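Local coordinates for tartrate dehydrogenase/decarboxylase (Pseudomonas putida, PDB 3FLK), which oxidises (+)-tartrate to oxaloglycolate with NAD+, converts meso-tartrate to D-glycerate and oxidatively decarboxylates D-malate to pyruvate, at the interface of chains A and B. Coordinates in Å, arbitrary orientation; residue numbers count along the deposited sequence, not the author numbering. Chains: chain A/B, Tartrate dehydrogenase/decarboxylase.

Contact 1: the interface of chains A and B. Residues chain A 86-87, 90, 141, 249; chain B 192-195, 223.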
# COMPACT_ATOMS: atom_id res chain seq x y z
N ASP A 86 -17.11 -5.99 -9.66
CA ASP A 86 -16.62 -4.69 -9.17
C ASP A 86 -16.05 -3.79 -10.27
O ASP A 86 -16.19 -2.57 -10.20
CB ASP A 86 -15.57 -4.89 -8.06
CG ASP A 86 -16.19 -5.20 -6.70
OD1 ASP A 86 -17.42 -5.00 -6.52
OD2 ASP A 86 -15.45 -5.66 -5.81
N HIS A 87 -15.43 -4.38 -11.28
CA HIS A 87 -14.88 -3.59 -12.39
C HIS A 87 -15.98 -3.03 -13.29
O HIS A 87 -15.83 -1.95 -13.85
CB HIS A 87 -13.82 -4.37 -13.19
CG HIS A 87 -14.37 -5.49 -14.00
ND1 HIS A 87 -14.66 -6.73 -13.47
CD2 HIS A 87 -14.68 -5.57 -15.32
CE1 HIS A 87 -15.13 -7.52 -14.43
NE2 HIS A 87 -15.14 -6.84 -15.56
N LEU A 90 -17.87 -0.03 -10.96
CA LEU A 90 -17.06 1.17 -10.76
C LEU A 90 -16.81 1.93 -12.06
O LEU A 90 -16.99 3.15 -12.12
CB LEU A 90 -15.72 0.84 -10.08
CG LEU A 90 -14.99 2.03 -9.44
CD1 LEU A 90 -15.67 2.47 -8.15
CD2 LEU A 90 -13.53 1.70 -9.18
N TYR A 141 -4.97 2.92 -12.82
CA TYR A 141 -6.35 2.49 -13.00
C TYR A 141 -6.75 2.62 -14.46
O TYR A 141 -6.90 3.72 -14.99
CB TYR A 141 -7.30 3.23 -12.06
CG TYR A 141 -7.17 2.79 -10.62
CD1 TYR A 141 -6.46 1.64 -10.28
CD2 TYR A 141 -7.77 3.52 -9.59
CE1 TYR A 141 -6.34 1.22 -8.96
CE2 TYR A 141 -7.66 3.11 -8.27
CZ TYR A 141 -6.94 1.97 -7.96
OH TYR A 141 -6.83 1.56 -6.65
N ASP A 249 -5.05 5.95 -3.64
CA ASP A 249 -6.11 5.06 -3.18
C ASP A 249 -5.68 4.29 -1.93
O ASP A 249 -6.38 4.29 -0.91
CB ASP A 249 -6.51 4.11 -4.31
CG ASP A 249 -7.82 3.37 -4.04
OD1 ASP A 249 -8.35 3.42 -2.91
OD2 ASP A 249 -8.33 2.73 -4.99
N LYS B 192 -7.17 -5.77 -6.62
CA LYS B 192 -7.77 -4.46 -6.86
C LYS B 192 -8.61 -4.52 -8.13
O LYS B 192 -8.35 -3.81 -9.11
CB LYS B 192 -6.72 -3.33 -6.93
CG LYS B 192 -7.27 -1.94 -6.57
CD LYS B 192 -8.03 -1.96 -5.23
CE LYS B 192 -8.23 -0.57 -4.65
NZ LYS B 192 -9.30 0.19 -5.34
N SER B 193 -9.61 -5.40 -8.09
CA SER B 193 -10.42 -5.72 -9.26
C SER B 193 -11.54 -4.73 -9.58
O SER B 193 -12.41 -5.02 -10.40
CB SER B 193 -10.97 -7.15 -9.14
OG SER B 193 -11.44 -7.41 -7.83
N ASN B 194 -11.52 -3.57 -8.93
CA ASN B 194 -12.39 -2.48 -9.36
C ASN B 194 -11.65 -1.47 -10.23
O ASN B 194 -12.08 -1.19 -11.35
CB ASN B 194 -13.15 -1.81 -8.20
CG ASN B 194 -12.28 -1.51 -6.98
OD1 ASN B 194 -11.06 -1.33 -7.08
ND2 ASN B 194 -12.91 -1.43 -5.82
N GLY B 195 -10.53 -0.96 -9.74
CA GLY B 195 -9.71 0.01 -10.47
C GLY B 195 -8.93 -0.55 -11.65
O GLY B 195 -8.89 0.06 -12.72
N HIS B 223 -9.43 -6.00 -1.51
CA HIS B 223 -8.90 -4.87 -2.26
C HIS B 223 -7.72 -4.30 -1.49
O HIS B 223 -7.75 -4.19 -0.26
CB HIS B 223 -9.97 -3.80 -2.49
CG HIS B 223 -11.04 -4.21 -3.46
ND1 HIS B 223 -10.76 -4.69 -4.72
CD2 HIS B 223 -12.39 -4.19 -3.36
CE1 HIS B 223 -11.89 -4.96 -5.35
NE2 HIS B 223 -12.89 -4.66 -4.55
O HOH W 1 -14.16 -7.40 -10.70
O HOH W 2 -14.08 -7.81 -6.75
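Short helix 86-91 of chain A packs on the B:Lys192-B:Gly195 loop through A:Leu90 and B:Asn194, whose side chains cross obliquely. With CG anti to its backbone N (chi1 -162°), A:Leu90 turns branch CD2 onto B:Asn194 CB at 3.7 Å, and A:Asp86 CB borders the same methylene. Further along, B:Gly195 CA lies over one face of the A:Tyr141 ring, off-centre toward the rim and 3.7 Å from the centroid, a CH-pi contact in which the glycine lets the backbone itself approach the ring. CG of B:Asn194 sits in the crowded position between its backbone N and carbonyl carbon (chi1 46°), which folds its amide back over its own loop. There OD1 accepts, on lone pairs in the carbonyl plane, from the backbone N of B:Gly195 and from the ammonium B:Lys192 NZ at 2.9 Å; the amide ND2 sits above a face of the B:His223 ring. B:Lys192, bent at chi2 and chi4, crosses A:Tyr141 obliquely and meets A:Asp249 tip to tip, NZ forming a salt bridge of 2.7 Å with OD2. That oxygen also accepts a hydrogen bond from the phenol A:Tyr141 OH at 2.5 Å, both donors lying above the carboxylate plane. The nearby ammonium is likely to favour an ionised carboxylate. At the opposite rim B:His223 NE2 donates almost in its ring plane to A:Asp86 OD2 (3.0 Å, 152° at H), though from above the carboxylate plane. Water 2 joins the same OD2 to the hydroxyl B:Ser193 OG. Water 1, at the edge of the A:His87 ring, links ND1 (2.9 Å) to the carbonyl B:Ser193 O. Within the homodimer interface, the site brings B:Lys192 beside A:Asp249, a metal ligand inferred from related enzymes; the lysine and A:Tyr141 match the family's catalytic acid-base pair. B:Asn194 and B:His223 also border NADH, so both sites appear to depend on both subunits.

Contact 2: the interface of chains A and B. Residues chain A 192, 196, 224-225, 228, 246-247, 250; chain B 141, 246-247, 249-250.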
# COMPACT_ATOMS: atom_id res chain seq x y z
N LYS A 192 7.65 4.81 -6.87
CA LYS A 192 8.24 3.47 -6.89
C LYS A 192 9.16 3.37 -8.09
O LYS A 192 8.99 2.51 -8.96
CB LYS A 192 7.16 2.37 -6.90
CG LYS A 192 7.62 1.05 -6.27
CD LYS A 192 8.32 1.29 -4.93
CE LYS A 192 8.53 0.02 -4.12
NZ LYS A 192 9.68 -0.80 -4.60
N MSE A 196 9.02 0.10 -10.97
CA MSE A 196 8.36 0.58 -12.18
C MSE A 196 9.32 1.48 -12.94
O MSE A 196 9.51 2.65 -12.59
CB MSE A 196 7.04 1.28 -11.84
CG MSE A 196 5.91 0.31 -11.52
SE MSE A 196 4.79 0.86 -10.03
CE MSE A 196 3.93 2.43 -10.81
N ILE A 224 6.76 3.70 -2.28
CA ILE A 224 5.45 3.41 -1.70
C ILE A 224 5.51 2.42 -0.53
O ILE A 224 4.78 2.58 0.45
CB ILE A 224 4.40 2.99 -2.78
CG1 ILE A 224 2.98 2.89 -2.18
CG2 ILE A 224 4.80 1.69 -3.49
CD1 ILE A 224 2.38 4.23 -1.75
N ASP A 225 6.39 1.43 -0.61
CA ASP A 225 6.51 0.43 0.46
C ASP A 225 6.93 1.05 1.79
O ASP A 225 6.27 0.83 2.81
CB ASP A 225 7.38 -0.77 0.05
CG ASP A 225 8.81 -0.39 -0.32
OD1 ASP A 225 9.12 0.81 -0.51
OD2 ASP A 225 9.65 -1.31 -0.41
N CYS A 228 4.24 3.63 3.24
CA CYS A 228 3.22 2.93 4.02
C CYS A 228 3.72 2.59 5.43
O CYS A 228 2.99 2.78 6.41
CB CYS A 228 2.75 1.67 3.29
SG CYS A 228 1.73 2.03 1.85
N LEU A 246 -3.51 4.87 -8.06
CA LEU A 246 -3.41 3.68 -7.20
C LEU A 246 -2.77 3.96 -5.84
O LEU A 246 -3.31 3.54 -4.80
CB LEU A 246 -2.64 2.56 -7.92
CG LEU A 246 -2.28 1.31 -7.10
CD1 LEU A 246 -3.53 0.56 -6.65
CD2 LEU A 246 -1.37 0.40 -7.91
N PHE A 247 -1.63 4.64 -5.84
CA PHE A 247 -0.91 4.90 -4.59
C PHE A 247 -1.73 5.78 -3.64
O PHE A 247 -1.75 5.53 -2.43
CB PHE A 247 0.49 5.48 -4.84
CG PHE A 247 1.45 4.52 -5.51
CD1 PHE A 247 1.17 3.15 -5.59
CD2 PHE A 247 2.65 4.99 -6.04
CE1 PHE A 247 2.06 2.27 -6.21
CE2 PHE A 247 3.55 4.11 -6.66
CZ PHE A 247 3.25 2.75 -6.74
N ILE A 250 -4.51 3.64 -2.00
CA ILE A 250 -3.97 2.86 -0.88
C ILE A 250 -3.74 3.71 0.37
O ILE A 250 -4.18 3.34 1.47
CB ILE A 250 -2.67 2.12 -1.28
CG1 ILE A 250 -2.96 1.06 -2.36
CG2 ILE A 250 -2.01 1.48 -0.06
CD1 ILE A 250 -1.75 0.66 -3.19
N TYR B 141 5.77 -4.70 -11.94
CA TYR B 141 7.17 -4.28 -12.09
C TYR B 141 7.65 -4.61 -13.49
O TYR B 141 7.81 -5.78 -13.86
CB TYR B 141 8.07 -4.86 -11.00
CG TYR B 141 7.84 -4.23 -9.63
CD1 TYR B 141 7.08 -3.07 -9.48
CD2 TYR B 141 8.41 -4.79 -8.49
CE1 TYR B 141 6.88 -2.49 -8.23
CE2 TYR B 141 8.21 -4.22 -7.23
CZ TYR B 141 7.45 -3.08 -7.12
OH TYR B 141 7.25 -2.51 -5.88
N LEU B 246 3.97 -5.91 -7.08
CA LEU B 246 3.81 -4.61 -6.42
C LEU B 246 3.12 -4.70 -5.05
O LEU B 246 3.62 -4.15 -4.06
CB LEU B 246 3.06 -3.62 -7.32
CG LEU B 246 2.66 -2.26 -6.75
CD1 LEU B 246 3.88 -1.42 -6.38
CD2 LEU B 246 1.77 -1.50 -7.72
N PHE B 247 1.98 -5.39 -4.99
CA PHE B 247 1.21 -5.44 -3.74
C PHE B 247 1.97 -6.16 -2.64
O PHE B 247 1.97 -5.73 -1.49
CB PHE B 247 -0.19 -6.04 -3.95
CG PHE B 247 -1.10 -5.22 -4.84
CD1 PHE B 247 -0.80 -3.90 -5.18
CD2 PHE B 247 -2.29 -5.77 -5.33
CE1 PHE B 247 -1.65 -3.15 -6.00
CE2 PHE B 247 -3.15 -5.03 -6.15
CZ PHE B 247 -2.83 -3.72 -6.49
N ASP B 249 5.22 -6.30 -2.37
CA ASP B 249 6.27 -5.37 -1.97
C ASP B 249 5.76 -4.43 -0.87
O ASP B 249 6.38 -4.31 0.19
CB ASP B 249 6.75 -4.58 -3.18
CG ASP B 249 8.02 -3.77 -2.91
OD1 ASP B 249 8.50 -3.73 -1.77
OD2 ASP B 249 8.53 -3.18 -3.88
N ILE B 250 4.64 -3.77 -1.14
CA ILE B 250 4.01 -2.84 -0.19
C ILE B 250 3.69 -3.53 1.14
O ILE B 250 4.06 -3.03 2.20
CB ILE B 250 2.73 -2.20 -0.79
CG1 ILE B 250 3.09 -1.32 -1.99
CG2 ILE B 250 1.98 -1.39 0.28
CD1 ILE B 250 1.90 -0.92 -2.86
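The A:Phe247 ring carries A:Ile224 CB over the centre of one face, 4.0 Å above its plane, while its rim atom CE1 meets the methyls of B:Leu246. B:Phe247 CE1 likewise touches A:Leu246 CD2, the leucine crossing it obliquely. B:Tyr141 has B:Asp249 OD2 in plane at its hydroxyl edge; across the interface its CD1 faces the backbone N of the poorly ordered selenomethionine A:Met196. Between the two phenylalanines the leucines meet tip to tip, CD2 of A:Leu246 to CD2 of B:Leu246 at 3.7 Å, each with CG anti to its backbone N (chi1 172° and 174°). B:Ile250 packs with all its branches against chain A: CG1 lies 3.8 Å from A:Ile224 CG2, CG2 lies against A:Cys228 SG, and CD1 reaches its twin on A:Ile250 at 4.0 Å. Outside this apolar core, B:Asp249 OD2 is gripped twice, its syn lone pair taking A:Lys192 NZ in a salt bridge of 2.7 Å and its anti lone pair taking B:Tyr141 OH at 2.5 Å. The other oxygen, OD1, stands 3.0 Å from A:Asp225 OD2, with the carboxylate planes 81° apart; such close acids would repel if both were charged, and their pairing fits the shared metal site inferred for them. An alanine in place of B:Asp249 would remove both carboxylate oxygens, and with OD2 the acceptor shared by A:Lys192 and B:Tyr141, and would probably loosen those two side chains and weaken metal binding. The 245-258 helices pack together in the dimer core, and B:Asp249, with A:Asp225 from the other chain, is likely to bind the Mg2+ or Mn2+ needed for catalysis.

The C-alpha centres of contact 1 and contact 2 lie about 15 Å apart within one two-fold symmetric homodimer interface. Both draw on Lys192, Tyr141 and Asp249, with the chains exchanged: chain B supplies the lysine in contact 1 and chain A supplies it in contact 2. Helix 245-258 of chain A runs through both, giving A:Asp249 to contact 1 and A:Leu246, A:Phe247 and A:Ile250 to contact 2; its chain B twin faces it there. Contact 1 extends outward to helix 86-91, contact 2 inward to the symmetric core. Dimerisation therefore completes two equivalent active sites, each built from both subunits.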